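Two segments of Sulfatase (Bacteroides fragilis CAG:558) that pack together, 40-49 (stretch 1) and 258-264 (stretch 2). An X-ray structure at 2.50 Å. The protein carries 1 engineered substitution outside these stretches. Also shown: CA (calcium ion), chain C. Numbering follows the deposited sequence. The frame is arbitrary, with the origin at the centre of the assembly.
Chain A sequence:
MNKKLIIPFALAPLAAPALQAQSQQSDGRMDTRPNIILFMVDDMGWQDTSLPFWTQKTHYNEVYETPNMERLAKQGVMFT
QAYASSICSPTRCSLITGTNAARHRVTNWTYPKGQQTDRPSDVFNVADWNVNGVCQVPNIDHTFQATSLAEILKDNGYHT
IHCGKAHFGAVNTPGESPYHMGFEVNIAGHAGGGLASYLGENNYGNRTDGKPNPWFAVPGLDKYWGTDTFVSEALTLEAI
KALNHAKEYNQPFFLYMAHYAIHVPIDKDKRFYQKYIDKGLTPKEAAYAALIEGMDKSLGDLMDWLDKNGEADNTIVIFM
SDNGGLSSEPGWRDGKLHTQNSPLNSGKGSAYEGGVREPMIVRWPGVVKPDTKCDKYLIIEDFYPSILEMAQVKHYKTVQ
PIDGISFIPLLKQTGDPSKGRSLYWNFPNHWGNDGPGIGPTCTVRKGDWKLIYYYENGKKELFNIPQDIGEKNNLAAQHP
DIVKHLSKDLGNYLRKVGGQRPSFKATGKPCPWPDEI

Stretch 1 (40-49) MVDDMGWQDT
Stretch 2 (258-264) AHYAIHV

Stretch 1 leaves a strand (Met40-Val41) for a loop, while stretch 2 runs beside it in the same direction; Met40 and Ala258 form a parallel bridge (CA to CA 4.5 Å); the nearest CA pairs are then Val41-His259 (5.2 Å) and, after stretch 2 gains Tyr260 and Ala261, Asp42-Ile262 (5.5 Å) and Asp43-His263 (5.9 Å). His259 N donates to Met40 O (2.8 Å), which also receives a CA-H...O contact from Ala258 CA (3.3 Å). Asp42 N donates to Ala261 O (2.9 Å) and Ile262 N to Asp42 O (2.8 Å). Both use the cis Ala261-Ile262 peptide, whose C=O and N-H lie on the same side and so meet Asp42 N and O together. Asp43 takes a left-handed conformation (phi/psi 57/30), and Gly45-Asp48 form a type I turn, with Asp48 OD2 accepting from Gly45 N (2.7 Å).

Met40 CB and Ala258 CB meet at 4.3 Å on one sheet face, although the methionine (t, p, p) ends leading away. Ile262 (p, t) points sideways from CA, but its CD1 reaches Met44 CB at 4.0 Å. Asp42 (t) and Asp43 (m) point toward stretch 2; their OD1 atoms each bind calcium at 2.3 Å, while Asp42 OD2 approaches the edge of the His263 ring (t) at CD2 (3.0 Å). His263 ND1 donates to Val264 O (2.7 Å).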

# COMPACT_ATOMS: atom_id res chain seq x y z
N MET A 40 9.79 -16.68 6.85
CA MET A 40 9.64 -16.66 8.30
C MET A 40 8.58 -17.66 8.70
O MET A 40 7.41 -17.54 8.30
CB MET A 40 9.26 -15.26 8.80
CG MET A 40 9.11 -15.16 10.31
SD MET A 40 10.66 -15.18 11.25
CE MET A 40 11.47 -13.74 10.55
N VAL A 41 8.97 -18.64 9.52
CA VAL A 41 8.05 -19.62 10.07
C VAL A 41 7.65 -19.18 11.47
O VAL A 41 8.44 -18.56 12.19
CB VAL A 41 8.67 -21.03 10.07
CG1 VAL A 41 7.64 -22.06 10.44
CG2 VAL A 41 9.28 -21.32 8.71
N ASP A 42 6.43 -19.50 11.86
CA ASP A 42 5.90 -19.12 13.16
C ASP A 42 6.07 -20.25 14.18
O ASP A 42 5.72 -21.40 13.91
CB ASP A 42 4.42 -18.76 13.05
CG ASP A 42 3.93 -18.02 14.25
OD1 ASP A 42 4.78 -17.34 14.87
OD2 ASP A 42 2.72 -18.10 14.57
N ASP A 43 6.58 -19.92 15.37
CA ASP A 43 6.66 -20.86 16.49
C ASP A 43 7.43 -22.13 16.13
O ASP A 43 7.15 -23.20 16.68
CB ASP A 43 5.27 -21.24 17.01
CG ASP A 43 4.51 -20.07 17.61
OD1 ASP A 43 5.15 -19.01 17.82
OD2 ASP A 43 3.29 -20.20 17.88
N MET A 44 8.39 -22.04 15.22
CA MET A 44 9.20 -23.19 14.84
C MET A 44 10.44 -23.29 15.73
O MET A 44 11.17 -22.31 15.89
CB MET A 44 9.59 -23.09 13.36
CG MET A 44 10.52 -24.19 12.86
SD MET A 44 11.09 -23.97 11.16
CE MET A 44 12.16 -25.40 10.96
N GLY A 45 10.68 -24.48 16.32
CA GLY A 45 11.80 -24.66 17.22
C GLY A 45 13.13 -24.95 16.52
O GLY A 45 13.20 -25.33 15.35
N TRP A 46 14.22 -24.77 17.28
CA TRP A 46 15.56 -25.08 16.80
C TRP A 46 15.71 -26.50 16.26
O TRP A 46 16.66 -26.77 15.51
CB TRP A 46 16.56 -24.92 17.94
CG TRP A 46 17.98 -24.66 17.53
CD1 TRP A 46 18.44 -23.69 16.68
CD2 TRP A 46 19.15 -25.35 18.02
NE1 TRP A 46 19.81 -23.74 16.60
CE2 TRP A 46 20.27 -24.76 17.40
CE3 TRP A 46 19.35 -26.42 18.90
CZ2 TRP A 46 21.58 -25.19 17.64
CZ3 TRP A 46 20.65 -26.86 19.14
CH2 TRP A 46 21.75 -26.23 18.52
N GLN A 47 14.82 -27.42 16.63
CA GLN A 47 14.95 -28.81 16.22
C GLN A 47 13.72 -29.31 15.48
O GLN A 47 13.56 -30.53 15.33
CB GLN A 47 15.22 -29.69 17.45
CG GLN A 47 16.59 -29.47 18.09
CD GLN A 47 17.68 -30.26 17.38
OE1 GLN A 47 17.39 -31.24 16.71
NE2 GLN A 47 18.94 -29.85 17.55
N ASP A 48 12.85 -28.41 15.01
CA ASP A 48 11.64 -28.79 14.28
C ASP A 48 11.91 -28.92 12.78
O ASP A 48 11.23 -28.34 11.94
CB ASP A 48 10.54 -27.78 14.55
CG ASP A 48 10.11 -27.79 16.00
OD1 ASP A 48 10.44 -28.76 16.72
OD2 ASP A 48 9.44 -26.82 16.43
N THR A 49 12.93 -29.71 12.45
CA THR A 49 13.45 -29.82 11.10
C THR A 49 14.28 -31.09 11.03
O THR A 49 14.76 -31.59 12.05
CB THR A 49 14.30 -28.59 10.73
OG1 THR A 49 15.05 -28.84 9.53
CG2 THR A 49 15.27 -28.25 11.86
N ALA A 258 5.80 -14.99 5.36
CA ALA A 258 5.65 -15.20 6.80
C ALA A 258 4.49 -16.17 7.06
O ALA A 258 3.34 -15.75 7.14
CB ALA A 258 5.43 -13.86 7.52
N HIS A 259 4.82 -17.45 7.21
CA HIS A 259 3.81 -18.50 7.34
C HIS A 259 3.01 -18.36 8.63
O HIS A 259 3.51 -17.86 9.65
CB HIS A 259 4.47 -19.88 7.30
CG HIS A 259 4.65 -20.40 5.92
ND1 HIS A 259 3.62 -20.94 5.19
CD2 HIS A 259 5.74 -20.41 5.11
CE1 HIS A 259 4.06 -21.28 3.99
NE2 HIS A 259 5.34 -20.97 3.92
N TYR A 260 1.75 -18.79 8.56
CA TYR A 260 1.01 -18.99 9.80
C TYR A 260 1.42 -20.29 10.48
O TYR A 260 1.38 -20.38 11.71
CB TYR A 260 -0.50 -18.96 9.54
CG TYR A 260 -1.02 -17.57 9.34
CD1 TYR A 260 -1.27 -16.75 10.43
CD2 TYR A 260 -1.25 -17.07 8.07
CE1 TYR A 260 -1.73 -15.47 10.26
CE2 TYR A 260 -1.71 -15.77 7.89
CZ TYR A 260 -1.96 -14.97 8.99
OH TYR A 260 -2.44 -13.68 8.85
N ALA A 261 1.80 -21.30 9.69
CA ALA A 261 2.44 -22.50 10.23
C ALA A 261 3.71 -22.10 10.98
O ALA A 261 4.45 -21.22 10.54
CB ALA A 261 2.76 -23.47 9.10
N ILE A 262 4.00 -22.76 12.10
CA ILE A 262 3.32 -23.97 12.56
C ILE A 262 2.54 -23.71 13.85
O ILE A 262 2.59 -24.50 14.80
CB ILE A 262 4.34 -25.09 12.74
CG1 ILE A 262 5.48 -24.61 13.66
CG2 ILE A 262 4.86 -25.54 11.38
CD1 ILE A 262 6.60 -25.64 13.88
N HIS A 263 1.84 -22.58 13.87
CA HIS A 263 1.08 -22.10 15.02
C HIS A 263 -0.06 -23.07 15.35
O HIS A 263 -0.53 -23.83 14.50
CB HIS A 263 0.53 -20.71 14.72
CG HIS A 263 0.16 -19.92 15.94
ND1 HIS A 263 -1.09 -19.99 16.52
CD2 HIS A 263 0.88 -19.04 16.68
CE1 HIS A 263 -1.12 -19.19 17.58
NE2 HIS A 263 0.06 -18.60 17.70
N VAL A 264 -0.52 -23.02 16.60
CA VAL A 264 -1.69 -23.80 16.99
C VAL A 264 -2.93 -23.15 16.38
O VAL A 264 -2.88 -21.97 16.01
CB VAL A 264 -1.81 -23.93 18.52
CG1 VAL A 264 -0.66 -24.78 19.06
CG2 VAL A 264 -1.94 -22.55 19.22
CA CA C . 5.40 -16.88 17.04
O HOH W 1 5.71 -16.29 10.17
O HOH W 2 0.16 -18.07 12.87
O HOH W 3 1.55 -22.33 18.35